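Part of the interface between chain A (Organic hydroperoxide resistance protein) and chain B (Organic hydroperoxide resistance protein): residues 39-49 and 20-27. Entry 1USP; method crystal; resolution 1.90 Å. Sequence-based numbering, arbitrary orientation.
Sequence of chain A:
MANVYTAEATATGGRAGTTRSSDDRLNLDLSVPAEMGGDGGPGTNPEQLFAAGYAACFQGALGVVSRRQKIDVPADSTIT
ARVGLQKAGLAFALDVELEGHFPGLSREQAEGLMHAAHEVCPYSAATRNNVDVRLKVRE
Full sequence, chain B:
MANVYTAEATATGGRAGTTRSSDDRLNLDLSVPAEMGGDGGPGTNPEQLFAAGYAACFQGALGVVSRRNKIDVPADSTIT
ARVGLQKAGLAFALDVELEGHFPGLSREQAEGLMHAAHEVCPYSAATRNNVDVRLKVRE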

# COMPACT_ATOMS: atom_id res chain seq x y z
N ASP A 39 -19.64 5.66 -5.18
CA ASP A 39 -20.73 5.94 -4.24
C ASP A 39 -20.28 6.53 -2.88
O ASP A 39 -21.12 6.93 -2.08
CB ASP A 39 -21.63 4.70 -4.04
CG ASP A 39 -20.90 3.50 -3.40
OD1 ASP A 39 -19.74 3.61 -2.94
OD2 ASP A 39 -21.45 2.38 -3.32
N GLY A 40 -18.98 6.60 -2.63
CA GLY A 40 -18.47 7.16 -1.39
C GLY A 40 -18.84 6.33 -0.17
O GLY A 40 -19.04 6.88 0.91
N GLY A 41 -18.93 5.02 -0.35
CA GLY A 41 -19.25 4.10 0.72
C GLY A 41 -18.13 3.96 1.74
O GLY A 41 -17.06 4.55 1.56
N PRO A 42 -18.36 3.18 2.78
CA PRO A 42 -17.44 3.06 3.93
C PRO A 42 -16.19 2.21 3.69
O PRO A 42 -15.33 2.15 4.56
CB PRO A 42 -18.32 2.38 5.00
CG PRO A 42 -19.29 1.51 4.18
CD PRO A 42 -19.56 2.32 2.93
N GLY A 43 -16.13 1.50 2.56
CA GLY A 43 -14.95 0.74 2.19
C GLY A 43 -13.77 1.65 1.88
O GLY A 43 -13.95 2.84 1.57
N THR A 44 -12.57 1.09 1.99
CA THR A 44 -11.31 1.78 1.73
C THR A 44 -11.00 1.70 0.24
O THR A 44 -11.85 1.30 -0.57
CB THR A 44 -10.17 1.20 2.65
OG1 THR A 44 -8.96 1.95 2.51
CG2 THR A 44 -9.77 -0.20 2.24
N ASN A 45 -9.81 2.15 -0.14
CA ASN A 45 -9.40 2.15 -1.54
C ASN A 45 -7.87 2.00 -1.61
O ASN A 45 -7.19 2.12 -0.57
CB ASN A 45 -9.89 3.46 -2.18
CG ASN A 45 -9.33 4.68 -1.48
OD1 ASN A 45 -8.14 4.96 -1.58
ND2 ASN A 45 -10.18 5.41 -0.77
N PRO A 46 -7.32 1.72 -2.78
CA PRO A 46 -5.87 1.51 -2.91
C PRO A 46 -4.97 2.67 -2.47
O PRO A 46 -3.94 2.44 -1.87
CB PRO A 46 -5.69 1.23 -4.42
CG PRO A 46 -7.04 0.68 -4.85
CD PRO A 46 -8.00 1.56 -4.08
N GLU A 47 -5.37 3.90 -2.74
CA GLU A 47 -4.55 5.06 -2.35
C GLU A 47 -4.51 5.18 -0.85
O GLU A 47 -3.48 5.48 -0.26
CB GLU A 47 -5.11 6.34 -2.95
CG GLU A 47 -4.98 6.44 -4.46
CD GLU A 47 -5.89 5.48 -5.22
OE1 GLU A 47 -6.95 5.08 -4.71
OE2 GLU A 47 -5.52 5.12 -6.36
N GLN A 48 -5.65 4.95 -0.23
CA GLN A 48 -5.75 4.96 1.20
C GLN A 48 -4.98 3.83 1.86
O GLN A 48 -4.35 4.00 2.91
CB GLN A 48 -7.22 4.91 1.60
CG GLN A 48 -7.47 5.35 2.99
CD GLN A 48 -8.95 5.45 3.30
OE1 GLN A 48 -9.64 4.42 3.42
NE2 GLN A 48 -9.44 6.69 3.45
N LEU A 49 -5.00 2.66 1.24
CA LEU A 49 -4.24 1.52 1.76
C LEU A 49 -2.74 1.82 1.64
O LEU A 49 -1.96 1.55 2.56
CB LEU A 49 -4.62 0.22 1.05
CG LEU A 49 -5.94 -0.40 1.56
CD1 LEU A 49 -6.55 -1.36 0.55
CD2 LEU A 49 -5.69 -1.11 2.89
N ARG B 20 -4.18 4.71 10.73
CA ARG B 20 -5.55 5.17 10.76
C ARG B 20 -5.75 6.27 9.75
O ARG B 20 -5.04 7.29 9.79
CB ARG B 20 -5.83 5.70 12.16
CG ARG B 20 -7.28 6.01 12.43
CD ARG B 20 -7.48 6.47 13.85
NE ARG B 20 -8.89 6.65 14.17
CZ ARG B 20 -9.42 6.42 15.37
NH1 ARG B 20 -8.67 5.99 16.37
NH2 ARG B 20 -10.71 6.63 15.57
N SER B 21 -6.70 6.07 8.85
CA SER B 21 -6.98 7.08 7.85
C SER B 21 -7.73 8.26 8.46
O SER B 21 -8.38 8.14 9.50
CB SER B 21 -7.75 6.51 6.66
OG SER B 21 -8.98 5.93 7.06
N SER B 22 -7.67 9.39 7.78
CA SER B 22 -8.28 10.62 8.26
C SER B 22 -9.81 10.58 8.29
O SER B 22 -10.42 11.41 8.94
CB SER B 22 -7.82 11.79 7.41
OG SER B 22 -8.25 11.63 6.09
N ASP B 23 -10.41 9.65 7.55
CA ASP B 23 -11.88 9.43 7.55
C ASP B 23 -12.33 8.21 8.37
O ASP B 23 -13.53 7.87 8.39
CB ASP B 23 -12.40 9.32 6.12
CG ASP B 23 -11.73 8.20 5.34
OD1 ASP B 23 -11.03 7.34 5.95
OD2 ASP B 23 -11.84 8.13 4.09
N ASP B 24 -11.39 7.60 9.07
CA ASP B 24 -11.60 6.36 9.82
C ASP B 24 -12.01 5.12 9.01
O ASP B 24 -12.30 4.10 9.63
CB ASP B 24 -12.61 6.58 10.95
CG ASP B 24 -11.95 7.04 12.22
OD1 ASP B 24 -10.80 7.59 12.17
OD2 ASP B 24 -12.54 6.93 13.32
N ARG B 25 -12.02 5.18 7.68
CA ARG B 25 -12.29 3.99 6.86
C ARG B 25 -11.30 2.85 7.13
O ARG B 25 -11.65 1.65 7.02
CB ARG B 25 -12.31 4.33 5.38
CG ARG B 25 -13.58 5.06 4.96
CD ARG B 25 -13.62 5.43 3.49
NE ARG B 25 -14.94 5.88 3.04
CZ ARG B 25 -15.38 7.14 3.01
NH1 ARG B 25 -14.63 8.16 3.41
NH2 ARG B 25 -16.60 7.41 2.56
N LEU B 26 -10.07 3.24 7.44
CA LEU B 26 -9.07 2.34 7.97
C LEU B 26 -8.74 2.81 9.37
O LEU B 26 -8.40 3.99 9.57
CB LEU B 26 -7.80 2.37 7.14
CG LEU B 26 -7.87 1.87 5.71
CD1 LEU B 26 -6.44 1.89 5.15
CD2 LEU B 26 -8.46 0.47 5.63
N ASN B 27 -8.82 1.89 10.31
CA ASN B 27 -8.50 2.15 11.70
C ASN B 27 -7.94 0.86 12.25
O ASN B 27 -8.68 -0.03 12.70
CB ASN B 27 -9.77 2.63 12.43
CG ASN B 27 -9.56 2.86 13.91
OD1 ASN B 27 -8.43 2.84 14.40
ND2 ASN B 27 -10.66 3.10 14.64
O HOH W 1 -13.55 0.63 5.56
O HOH W 2 -8.17 9.47 3.84

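The charged guanidinium of B:Arg25 supplies most of the polar grip. The arginine's CA-to-CB bond points toward chain A, and the side chain runs out with chi2 and chi3 both t and delivers its guanidinium edge to the backbone of the glycine-rich loop. B:Arg25 NE donates to A:Gly41 O at 2.9 Å, B:Arg25 NH2 donates to the same oxygen at 3.1 Å, and a weak hydrogen bond joins B:Arg25 NH2 to A:Gly40 O at 3.0 Å. Carbonyl oxygens suit a cation with several N-H groups. A:Gly40 has a positive phi, which favours glycine; at A:Gly41 a CB would lie 2.8 Å from CD of A:Pro42. The remaining nitrogen, NH1 of B:Arg25, forms a salt bridge with B:Asp23 OD2 at 2.9 Å, so the arginine is held from its own chain as well.

The CA-to-CB bond of B:Asp23 also points toward chain A, and its OD2 accepts from A:Gln48 NE2 at 2.9 Å. An amide suits this place because it both donates and accepts: A:Gln48 OE1 takes a hydrogen bond from A:Thr44 OG1 at 2.7 Å, within chain A. Capping of the helix by A:Asn45, whose OD1 accepts from A:Gln48 N at 2.8 Å, steadies the backbone from which the glutamine extends. On chain B, B:Ser21 OG donates to B:Asp23 OD1 at 2.7 Å and accepts from B:Leu26 N at 2.9 Å, tying the turn to the residue beyond B:Arg25.

Water extends the polar contact: one molecule donates to both A:Pro42 O (2.5 Å) and B:Arg25 O (2.6 Å).

The apolar contribution centres on B:Leu26, a buried residue whose CA-to-CB bond points toward chain A. B:Leu26 CD1 meets A:Leu49 CD2 at 3.8 Å, while B:Leu26 CG lies 3.4 Å from A:Thr44 OG1. Branched aliphatic chains fill this space without needing polar partners. Together the stretches bury 406 Å², with B:Arg25, A:Gln48 and B:Leu26 the most extensively covered.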